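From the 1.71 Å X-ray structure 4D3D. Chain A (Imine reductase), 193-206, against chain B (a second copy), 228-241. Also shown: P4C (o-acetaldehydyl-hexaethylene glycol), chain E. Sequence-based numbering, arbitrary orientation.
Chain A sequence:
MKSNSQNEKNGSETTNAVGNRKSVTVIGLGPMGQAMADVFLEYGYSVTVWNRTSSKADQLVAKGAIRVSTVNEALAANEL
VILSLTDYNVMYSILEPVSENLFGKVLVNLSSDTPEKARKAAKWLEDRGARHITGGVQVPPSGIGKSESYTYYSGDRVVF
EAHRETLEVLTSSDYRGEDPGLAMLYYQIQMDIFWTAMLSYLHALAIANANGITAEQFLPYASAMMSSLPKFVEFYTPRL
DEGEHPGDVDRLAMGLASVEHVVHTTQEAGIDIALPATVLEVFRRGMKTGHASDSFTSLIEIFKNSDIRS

Chain A 193-206: IFWTAMLSYLHALA
Chain B, residues 228-241: SLPKFVEFYTPRLD

How do the two backbones lie? Both stretches are helical, and their N-to-C directions diverge by 44° (signed crossing angle -44°) with axes 11.2 Å apart at closest approach. CA of Met A198 lies 7.6 Å from CA of Leu B229, CA of Tyr A201 8.2 Å from CA of Val B233, and CA of Leu A205 9.4 Å from CA of Leu B240. Helix A is regular; helix B is kinked at its prolines, Pro B230 and Pro B238, which have no amide hydrogen to donate.

Which apolar side chains fill the gap? Leu B229 (m, t) points toward helix A, bringing CD1 to 3.6 Å from CB of Ala A197 and CD2 to 3.6 Å from CD1 of Phe A194. The short alanine leaves room for that leucine. Met A198, m at all three chi angles, starts sideways, yet its flexible chain carries CE to 3.9 Å from CB of Phe B232. Farther along, Leu B240 (m, t) sets CD1 3.8 Å from CD2 of Leu A205 (t, p) and CD2 4.2 Å from CD2 of Leu A202 (m, t). Together the stretches bury 520 Å².

How do the aromatic rings take part? Phe A194 (t) turns its edge to the face of Phe B232 (m), centroids 4.9 Å apart and planes at 68°. The opposite face of Phe B232 is covered by O1 of the P4C ligand. Tyr A201 (t) offers a face to Val B233 (t), whose CG2 sits 3.9 Å from the ring centroid, nearly on its normal.

Is there any polar link? No direct hydrogen bond crosses. OH of Tyr A201 is 3.7 Å from OG1 of Thr B237, and a water bridges them, 2.7 Å from Tyr A201 OH and donating to Thr B237 OG1 at 2.8 Å. Thr B237 (m) spends its own OG1 proton on O of Val B233, 2.8 Å away.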

ATOM      1  N   ILE A 193       6.009   4.859   0.881  1.00 12.35           N
ATOM      2  CA  ILE A 193       4.610   4.383   0.676  1.00 12.33           C
ATOM      3  C   ILE A 193       4.479   3.681  -0.718  1.00 12.86           C
ATOM      4  O   ILE A 193       3.986   2.562  -0.834  1.00 13.25           O
ATOM      5  CB  ILE A 193       3.590   5.522   0.802  1.00 12.86           C
ATOM      6  CG1 ILE A 193       3.556   6.010   2.261  1.00 14.17           C
ATOM      7  CG2 ILE A 193       2.231   5.040   0.433  1.00 14.92           C
ATOM      8  CD1 ILE A 193       2.620   7.227   2.476  1.00 15.23           C
ATOM      9  N   PHE A 194       4.980   4.335  -1.797  1.00 11.96           N
ATOM     10  CA  PHE A 194       4.855   3.824  -3.094  1.00 12.59           C
ATOM     11  C   PHE A 194       5.361   2.385  -3.212  1.00 12.03           C
ATOM     12  O   PHE A 194       4.594   1.491  -3.683  1.00 11.79           O
ATOM     13  CB  PHE A 194       5.497   4.715  -4.165  1.00 13.19           C
ATOM     14  CG  PHE A 194       5.350   4.155  -5.557  1.00 13.60           C
ATOM     15  CD1 PHE A 194       4.178   4.307  -6.281  1.00 13.08           C
ATOM     16  CD2 PHE A 194       6.357   3.345  -6.121  1.00 13.98           C
ATOM     17  CE1 PHE A 194       4.017   3.769  -7.566  1.00 15.01           C
ATOM     18  CE2 PHE A 194       6.157   2.783  -7.378  1.00 14.53           C
ATOM     19  CZ  PHE A 194       5.030   2.982  -8.088  1.00 16.20           C
ATOM     20  N   TRP A 195       6.639   2.197  -2.915  1.00 12.38           N
ATOM     21  CA  TRP A 195       7.246   0.918  -3.134  1.00 12.79           C
ATOM     22  C   TRP A 195       6.659  -0.164  -2.217  1.00 12.77           C
ATOM     23  O   TRP A 195       6.477  -1.306  -2.633  1.00 12.37           O
ATOM     24  CB  TRP A 195       8.745   0.956  -2.970  1.00 14.39           C
ATOM     25  CG  TRP A 195       9.453   1.715  -4.013  1.00 14.77           C
ATOM     26  CD1 TRP A 195      10.246   2.801  -3.811  1.00 18.22           C
ATOM     27  CD2 TRP A 195       9.441   1.476  -5.418  1.00 16.39           C
ATOM     28  NE1 TRP A 195      10.757   3.224  -4.999  1.00 17.12           N
ATOM     29  CE2 TRP A 195      10.303   2.428  -5.999  1.00 16.56           C
ATOM     30  CE3 TRP A 195       8.873   0.538  -6.218  1.00 16.08           C
ATOM     31  CZ2 TRP A 195      10.509   2.479  -7.327  1.00 20.01           C
ATOM     32  CZ3 TRP A 195       9.128   0.563  -7.614  1.00 21.28           C
ATOM     33  CH2 TRP A 195       9.879   1.578  -8.138  1.00 19.51           C
ATOM     34  N   THR A 196       6.405   0.191  -0.974  1.00 13.15           N
ATOM     35  CA  THR A 196       5.930  -0.844  -0.010  1.00 13.23           C
ATOM     36  C   THR A 196       4.525  -1.259  -0.357  1.00 12.68           C
ATOM     37  O   THR A 196       4.189  -2.451  -0.374  1.00 13.01           O
ATOM     38  CB  THR A 196       6.041  -0.310   1.423  1.00 13.99           C
ATOM     39  OG1 THR A 196       7.362   0.216   1.671  1.00 13.79           O
ATOM     40  CG2 THR A 196       5.773  -1.449   2.445  1.00 13.65           C
ATOM     41  N   ALA A 197       3.653  -0.271  -0.681  1.00 12.45           N
ATOM     42  CA  ALA A 197       2.280  -0.567  -1.050  1.00 12.22           C
ATOM     43  C   ALA A 197       2.189  -1.332  -2.398  1.00 11.89           C
ATOM     44  O   ALA A 197       1.409  -2.298  -2.553  1.00 12.43           O
ATOM     45  CB  ALA A 197       1.467   0.677  -1.066  1.00 12.72           C
ATOM     46  N   MET A 198       3.019  -0.933  -3.395  1.00 11.99           N
ATOM     47  CA  MET A 198       2.997  -1.641  -4.652  1.00 13.01           C
ATOM     48  C   MET A 198       3.526  -3.064  -4.532  1.00 10.82           C
ATOM     49  O   MET A 198       3.003  -3.983  -5.191  1.00 12.80           O
ATOM     50  CB  MET A 198       3.726  -0.869  -5.750  1.00 13.20           C
ATOM     51  CG  MET A 198       2.940   0.354  -6.209  1.00 13.28           C
ATOM     52  SD  MET A 198       1.260   0.154  -6.794  1.00 15.29           S
ATOM     53  CE  MET A 198       1.501  -0.904  -8.202  1.00 16.42           C
ATOM     54  N   LEU A 199       4.541  -3.262  -3.658  1.00 11.79           N
ATOM     55  CA  LEU A 199       4.991  -4.646  -3.484  1.00 12.61           C
ATOM     56  C   LEU A 199       3.896  -5.453  -2.768  1.00 12.93           C
ATOM     57  O   LEU A 199       3.740  -6.653  -3.035  1.00 13.37           O
ATOM     58  CB  LEU A 199       6.271  -4.812  -2.744  1.00 15.24           C
ATOM     59  CG  LEU A 199       7.531  -5.142  -3.585  1.00 22.79           C
ATOM     60  CD1 LEU A 199       7.696  -4.309  -4.783  1.00 28.21           C
ATOM     61  CD2 LEU A 199       8.784  -5.193  -2.677  1.00 26.00           C
ATOM     62  N   SER A 200       3.139  -4.850  -1.858  1.00 12.76           N
ATOM     63  CA  SER A 200       2.016  -5.573  -1.256  1.00 12.53           C
ATOM     64  C   SER A 200       0.942  -5.984  -2.203  1.00 12.90           C
ATOM     65  O   SER A 200       0.384  -7.101  -2.091  1.00 12.00           O
ATOM     66  CB  SER A 200       1.404  -4.815  -0.060  1.00 12.73           C
ATOM     67  OG  SER A 200       0.471  -3.800  -0.472  1.00 13.48           O
ATOM     68  N   TYR A 201       0.678  -5.143  -3.236  1.00 12.81           N
ATOM     69  CA  TYR A 201      -0.180  -5.530  -4.357  1.00 12.62           C
ATOM     70  C   TYR A 201       0.336  -6.734  -5.098  1.00 12.22           C
ATOM     71  O   TYR A 201      -0.432  -7.680  -5.386  1.00 12.92           O
ATOM     72  CB  TYR A 201      -0.432  -4.308  -5.278  1.00 12.73           C
ATOM     73  CG  TYR A 201      -0.999  -4.712  -6.596  1.00 12.83           C
ATOM     74  CD1 TYR A 201      -2.322  -5.082  -6.707  1.00 11.99           C
ATOM     75  CD2 TYR A 201      -0.172  -4.830  -7.729  1.00 12.44           C
ATOM     76  CE1 TYR A 201      -2.798  -5.533  -7.955  1.00 11.67           C
ATOM     77  CE2 TYR A 201      -0.667  -5.234  -8.979  1.00 13.91           C
ATOM     78  CZ  TYR A 201      -1.978  -5.579  -9.054  1.00 13.27           C
ATOM     79  OH  TYR A 201      -2.480  -6.086 -10.214  1.00 13.88           O
ATOM     80  N   LEU A 202       1.659  -6.760  -5.481  1.00 12.06           N
ATOM     81  CA  LEU A 202       2.216  -7.868  -6.220  1.00 11.41           C
ATOM     82  C   LEU A 202       2.172  -9.132  -5.376  1.00 12.10           C
ATOM     83  O   LEU A 202       1.842 -10.191  -5.892  1.00 11.98           O
ATOM     84  CB  LEU A 202       3.642  -7.607  -6.679  1.00 13.32           C
ATOM     85  CG  LEU A 202       3.761  -6.442  -7.689  1.00 14.58           C
ATOM     86  CD1 LEU A 202       5.213  -6.180  -7.924  1.00 16.38           C
ATOM     87  CD2 LEU A 202       3.121  -6.767  -9.040  1.00 14.58           C
ATOM     88  N   HIS A 203       2.401  -8.966  -4.076  1.00 11.96           N
ATOM     89  CA  HIS A 203       2.326 -10.136  -3.153  1.00 12.17           C
ATOM     90  C   HIS A 203       0.878 -10.707  -3.078  1.00 11.66           C
ATOM     91  O   HIS A 203       0.653 -11.936  -3.236  1.00 12.30           O
ATOM     92  CB  HIS A 203       2.797  -9.671  -1.768  1.00 11.27           C
ATOM     93  CG  HIS A 203       2.869 -10.780  -0.827  1.00 11.65           C
ATOM     94  ND1 HIS A 203       1.809 -11.150  -0.008  1.00 12.64           N
ATOM     95  CD2 HIS A 203       3.894 -11.602  -0.550  1.00 11.48           C
ATOM     96  CE1 HIS A 203       2.189 -12.211   0.685  1.00 12.68           C
ATOM     97  NE2 HIS A 203       3.440 -12.500   0.376  1.00 13.04           N
ATOM     98  N   ALA A 204      -0.101  -9.845  -2.890  1.00 12.18           N
ATOM     99  CA  ALA A 204      -1.506 -10.203  -2.897  1.00 11.85           C
ATOM    100  C   ALA A 204      -1.895 -10.879  -4.225  1.00 12.39           C
ATOM    101  O   ALA A 204      -2.661 -11.859  -4.242  1.00 12.27           O
ATOM    102  CB  ALA A 204      -2.386  -8.989  -2.623  1.00 12.65           C
ATOM    103  N   LEU A 205      -1.427 -10.330  -5.366  1.00 11.26           N
ATOM    104  CA  LEU A 205      -1.710 -10.874  -6.660  1.00 11.85           C
ATOM    105  C   LEU A 205      -1.120 -12.278  -6.808  1.00 11.59           C
ATOM    106  O   LEU A 205      -1.770 -13.167  -7.391  1.00 12.38           O
ATOM    107  CB  LEU A 205      -1.215  -9.903  -7.771  1.00 12.34           C
ATOM    108  CG  LEU A 205      -1.437 -10.417  -9.160  1.00 14.19           C
ATOM    109  CD1 LEU A 205      -2.899 -10.593  -9.491  1.00 14.07           C
ATOM    110  CD2 LEU A 205      -0.766  -9.400 -10.095  1.00 14.60           C
ATOM    111  N   ALA A 206       0.066 -12.469  -6.312  1.00 11.60           N
ATOM    112  CA  ALA A 206       0.660 -13.802  -6.394  1.00 11.01           C
ATOM    113  C   ALA A 206      -0.241 -14.862  -5.661  1.00 13.11           C
ATOM    114  O   ALA A 206      -0.365 -16.032  -6.184  1.00 12.07           O
ATOM    115  CB  ALA A 206       2.035 -13.782  -5.808  1.00 11.80           C
TER
ATOM    116  N   SER B 228      -3.135   7.718  -5.971  1.00 16.04           N
ATOM    117  CA  SER B 228      -2.525   7.470  -7.290  1.00 18.81           C
ATOM    118  C   SER B 228      -2.284   5.974  -7.578  1.00 16.96           C
ATOM    119  O   SER B 228      -2.069   5.579  -8.739  1.00 16.24           O
ATOM    120  CB  SER B 228      -1.201   8.202  -7.447  1.00 21.03           C
ATOM    121  OG  SER B 228      -0.126   7.508  -6.774  1.00 17.45           O
ATOM    122  N   LEU B 229      -2.325   5.145  -6.545  1.00 15.70           N
ATOM    123  CA  LEU B 229      -1.886   3.726  -6.752  1.00 15.31           C
ATOM    124  C   LEU B 229      -2.789   2.918  -7.678  1.00 17.75           C
ATOM    125  O   LEU B 229      -2.292   2.161  -8.477  1.00 15.53           O
ATOM    126  CB  LEU B 229      -1.652   3.026  -5.440  1.00 15.26           C
ATOM    127  CG  LEU B 229      -0.569   3.648  -4.511  1.00 16.84           C
ATOM    128  CD1 LEU B 229      -0.408   2.881  -3.250  1.00 18.79           C
ATOM    129  CD2 LEU B 229       0.766   3.883  -5.192  1.00 19.25           C
ATOM    130  N   PRO B 230      -4.113   3.156  -7.660  1.00 16.26           N
ATOM    131  CA  PRO B 230      -4.986   2.447  -8.660  1.00 18.70           C
ATOM    132  C   PRO B 230      -4.597   2.663 -10.117  1.00 16.95           C
ATOM    133  O   PRO B 230      -4.768   1.786 -10.917  1.00 16.92           O
ATOM    134  CB  PRO B 230      -6.427   2.979  -8.350  1.00 20.65           C
ATOM    135  CG  PRO B 230      -6.324   3.384  -6.862  1.00 20.80           C
ATOM    136  CD  PRO B 230      -4.909   3.918  -6.668  1.00 18.92           C
ATOM    137  N   LYS B 231      -4.066   3.854 -10.445  1.00 17.35           N
ATOM    138  CA  LYS B 231      -3.671   4.134 -11.823  1.00 18.21           C
ATOM    139  C   LYS B 231      -2.498   3.252 -12.245  1.00 14.78           C
ATOM    140  O   LYS B 231      -2.423   2.790 -13.369  1.00 16.10           O
ATOM    141  CB  LYS B 231      -3.336   5.627 -11.955  1.00 20.36           C
ATOM    142  CG  LYS B 231      -4.468   6.556 -11.519  1.00 26.84           C
ATOM    143  N   PHE B 232      -1.617   2.955 -11.325  1.00 15.40           N
ATOM    144  CA  PHE B 232      -0.484   2.023 -11.565  1.00 14.73           C
ATOM    145  C   PHE B 232      -1.014   0.603 -11.685  1.00 15.17           C
ATOM    146  O   PHE B 232      -0.609  -0.141 -12.545  1.00 14.17           O
ATOM    147  CB  PHE B 232       0.600   2.136 -10.469  1.00 15.40           C
ATOM    148  CG  PHE B 232       1.388   3.458 -10.480  1.00 14.70           C
ATOM    149  CD1 PHE B 232       0.922   4.599  -9.802  1.00 15.25           C
ATOM    150  CD2 PHE B 232       2.563   3.540 -11.190  1.00 16.54           C
ATOM    151  CE1 PHE B 232       1.636   5.757  -9.804  1.00 18.01           C
ATOM    152  CE2 PHE B 232       3.272   4.737 -11.224  1.00 17.19           C
ATOM    153  CZ  PHE B 232       2.812   5.824 -10.545  1.00 18.30           C
ATOM    154  N   VAL B 233      -1.876   0.191 -10.765  1.00 14.58           N
ATOM    155  CA  VAL B 233      -2.499  -1.135 -10.862  1.00 14.75           C
ATOM    156  C   VAL B 233      -3.224  -1.304 -12.186  1.00 16.51           C
ATOM    157  O   VAL B 233      -3.023  -2.271 -12.849  1.00 15.35           O
ATOM    158  CB  VAL B 233      -3.408  -1.393  -9.649  1.00 16.11           C
ATOM    159  CG1 VAL B 233      -4.203  -2.627  -9.861  1.00 16.11           C
ATOM    160  CG2 VAL B 233      -2.619  -1.422  -8.379  1.00 17.90           C
ATOM    161  N   GLU B 234      -3.984  -0.305 -12.650  1.00 16.57           N
ATOM    162  CA  GLU B 234      -4.668  -0.390 -13.934  1.00 17.58           C
ATOM    163  C   GLU B 234      -3.690  -0.544 -15.084  1.00 16.27           C
ATOM    164  O   GLU B 234      -3.927  -1.337 -15.992  1.00 15.37           O
ATOM    165  CB  GLU B 234      -5.555   0.885 -14.188  1.00 18.13           C
ATOM    166  CG  GLU B 234      -6.692   0.975 -13.205  1.00 22.91           C
ATOM    167  N   PHE B 235      -2.601   0.217 -15.073  1.00 16.22           N
ATOM    168  CA  PHE B 235      -1.535   0.147 -16.123  1.00 15.51           C
ATOM    169  C   PHE B 235      -0.915  -1.234 -16.225  1.00 14.45           C
ATOM    170  O   PHE B 235      -0.792  -1.771 -17.337  1.00 15.40           O
ATOM    171  CB  PHE B 235      -0.439   1.156 -15.867  1.00 16.93           C
ATOM    172  CG  PHE B 235       0.619   1.173 -16.933  1.00 17.06           C
ATOM    173  CD1 PHE B 235       0.425   1.878 -18.142  1.00 20.09           C
ATOM    174  CD2 PHE B 235       1.778   0.461 -16.772  1.00 18.52           C
ATOM    175  CE1 PHE B 235       1.395   1.837 -19.140  1.00 22.21           C
ATOM    176  CE2 PHE B 235       2.758   0.392 -17.771  1.00 21.15           C
ATOM    177  CZ  PHE B 235       2.568   1.074 -18.987  1.00 21.81           C
ATOM    178  N   TYR B 236      -0.553  -1.791 -15.078  1.00 14.56           N
ATOM    179  CA  TYR B 236       0.232  -3.052 -15.109  1.00 13.57           C
ATOM    180  C   TYR B 236      -0.635  -4.303 -15.174  1.00 13.88           C
ATOM    181  O   TYR B 236      -0.132  -5.321 -15.657  1.00 15.89           O
ATOM    182  CB  TYR B 236       1.146  -3.127 -13.910  1.00 16.10           C
ATOM    183  CG  TYR B 236       2.358  -2.178 -13.996  1.00 14.80           C
ATOM    184  CD1 TYR B 236       3.408  -2.382 -14.896  1.00 15.44           C
ATOM    185  CD2 TYR B 236       2.452  -1.132 -13.122  1.00 16.78           C
ATOM    186  CE1 TYR B 236       4.506  -1.510 -14.921  1.00 14.18           C
ATOM    187  CE2 TYR B 236       3.618  -0.305 -13.100  1.00 18.56           C
ATOM    188  CZ  TYR B 236       4.590  -0.496 -14.053  1.00 16.92           C
ATOM    189  OH  TYR B 236       5.717   0.342 -14.012  1.00 18.68           O
ATOM    190  N   THR B 237      -1.922  -4.213 -14.833  1.00 14.20           N
ATOM    191  CA  THR B 237      -2.849  -5.365 -14.888  1.00 15.33           C
ATOM    192  C   THR B 237      -2.796  -6.228 -16.157  1.00 15.30           C
ATOM    193  O   THR B 237      -2.525  -7.437 -16.101  1.00 16.10           O
ATOM    194  CB  THR B 237      -4.276  -4.914 -14.486  1.00 14.23           C
ATOM    195  OG1 THR B 237      -4.320  -4.709 -13.064  1.00 15.94           O
ATOM    196  CG2 THR B 237      -5.324  -5.882 -14.878  1.00 15.08           C
ATOM    197  N   PRO B 238      -2.992  -5.622 -17.351  1.00 16.06           N
ATOM    198  CA  PRO B 238      -2.983  -6.431 -18.586  1.00 18.01           C
ATOM    199  C   PRO B 238      -1.623  -7.028 -18.898  1.00 16.85           C
ATOM    200  O   PRO B 238      -1.577  -8.149 -19.426  1.00 17.74           O
ATOM    201  CB  PRO B 238      -3.475  -5.421 -19.662  1.00 18.16           C
ATOM    202  CG  PRO B 238      -3.208  -4.058 -19.077  1.00 20.37           C
ATOM    203  CD  PRO B 238      -3.328  -4.215 -17.598  1.00 17.69           C
ATOM    204  N   ARG B 239      -0.530  -6.341 -18.517  1.00 16.70           N
ATOM    205  CA  ARG B 239       0.843  -6.887 -18.688  1.00 15.81           C
ATOM    206  C   ARG B 239       1.050  -8.142 -17.774  1.00 15.29           C
ATOM    207  O   ARG B 239       1.571  -9.164 -18.165  1.00 15.65           O
ATOM    208  CB  ARG B 239       1.877  -5.803 -18.401  1.00 18.47           C
ATOM    209  CG  ARG B 239       1.808  -4.641 -19.423  1.00 21.12           C
ATOM    210  CD  ARG B 239       2.352  -3.307 -19.009  1.00 22.47           C
ATOM    211  NE  ARG B 239       3.650  -3.429 -18.491  1.00 21.54           N
ATOM    212  CZ  ARG B 239       4.751  -2.806 -18.924  1.00 28.71           C
ATOM    213  NH1 ARG B 239       4.702  -1.959 -19.944  1.00 26.14           N
ATOM    214  NH2 ARG B 239       5.901  -3.073 -18.275  1.00 30.39           N
ATOM    215  N   LEU B 240       0.674  -7.967 -16.499  1.00 15.32           N
ATOM    216  CA  LEU B 240       0.771  -9.049 -15.543  1.00 14.90           C
ATOM    217  C   LEU B 240      -0.009 -10.261 -16.049  1.00 14.78           C
ATOM    218  O   LEU B 240       0.541 -11.418 -15.944  1.00 16.66           O
ATOM    219  CB  LEU B 240       0.221  -8.566 -14.199  1.00 14.42           C
ATOM    220  CG  LEU B 240       1.262  -7.709 -13.391  1.00 15.37           C
ATOM    221  CD1 LEU B 240       0.588  -6.759 -12.394  1.00 16.76           C
ATOM    222  CD2 LEU B 240       2.267  -8.587 -12.715  1.00 16.15           C
ATOM    223  N   ASP B 241      -1.215 -10.042 -16.577  1.00 14.86           N
ATOM    224  CA  ASP B 241      -2.032 -11.172 -17.086  1.00 16.28           C
ATOM    225  C   ASP B 241      -1.444 -11.858 -18.323  1.00 18.60           C
ATOM    226  O   ASP B 241      -1.670 -13.076 -18.523  1.00 19.84           O
ATOM    227  CB  ASP B 241      -3.498 -10.798 -17.311  1.00 16.10           C
ATOM    228  CG  ASP B 241      -4.319 -10.783 -16.003  1.00 16.37           C
ATOM    229  OD1 ASP B 241      -3.801 -11.324 -14.995  1.00 16.69           O
ATOM    230  OD2 ASP B 241      -5.394 -10.171 -16.055  1.00 17.81           O
TER
HETATM  231  O1  P4C E1308       0.425   6.677 -13.400  1.00 42.88           O
HETATM  232  C2  P4C E1308       0.288   5.604 -14.393  1.00 43.86           C
HETATM  233  C3  P4C E1308       1.535   5.297 -15.241  1.00 42.78           C
HETATM  234  O4  P4C E1308       2.038   4.008 -14.950  1.00 46.76           O
HETATM  235  C5  P4C E1308       3.348   3.607 -15.426  1.00 45.59           C
HETATM  236  C6  P4C E1308       4.454   4.399 -14.731  1.00 44.51           C
HETATM  237  O7  P4C E1308       5.555   3.609 -14.224  1.00 51.16           O
HETATM  238  C8  P4C E1308       6.508   4.360 -13.388  1.00 50.70           C
HETATM  239  C9  P4C E1308       6.967   3.520 -12.147  1.00 48.17           C
HETATM  240  O10 P4C E1308       7.788   4.174 -11.069  1.00 47.38           O
HETATM  241  C11 P4C E1308       7.855   5.575 -10.634  1.00 48.05           C
HETATM  242  C12 P4C E1308       7.276   5.922  -9.214  1.00 49.24           C
HETATM  243  O13 P4C E1308       6.474   7.204  -9.175  1.00 51.38           O
HETATM  244  C14 P4C E1308       5.720   7.670  -7.983  1.00 48.53           C
HETATM  245  C15 P4C E1308       4.582   8.714  -8.290  1.00 47.78           C
HETATM  246  O16 P4C E1308       3.299   8.502  -7.515  1.00 56.22           O
HETATM  247  C17 P4C E1308       2.068   9.372  -7.529  1.00 37.35           C
HETATM  248  C18 P4C E1308       2.319  10.915  -7.189  1.00 42.09           C
HETATM  249  O19 P4C E1308       1.694  11.411  -5.931  1.00 39.45           O
HETATM  250  C20 P4C E1308       2.270  12.775  -5.741  1.00 52.32           C
HETATM  251  C21 P4C E1308       1.361  13.572  -4.814  1.00 56.40           C
HETATM  252  O22 P4C E1308       1.962  14.815  -4.350  1.00 47.40           O
HETATM  253  O   HOH W   1      -5.154  -6.070 -10.785  1.00 17.44           O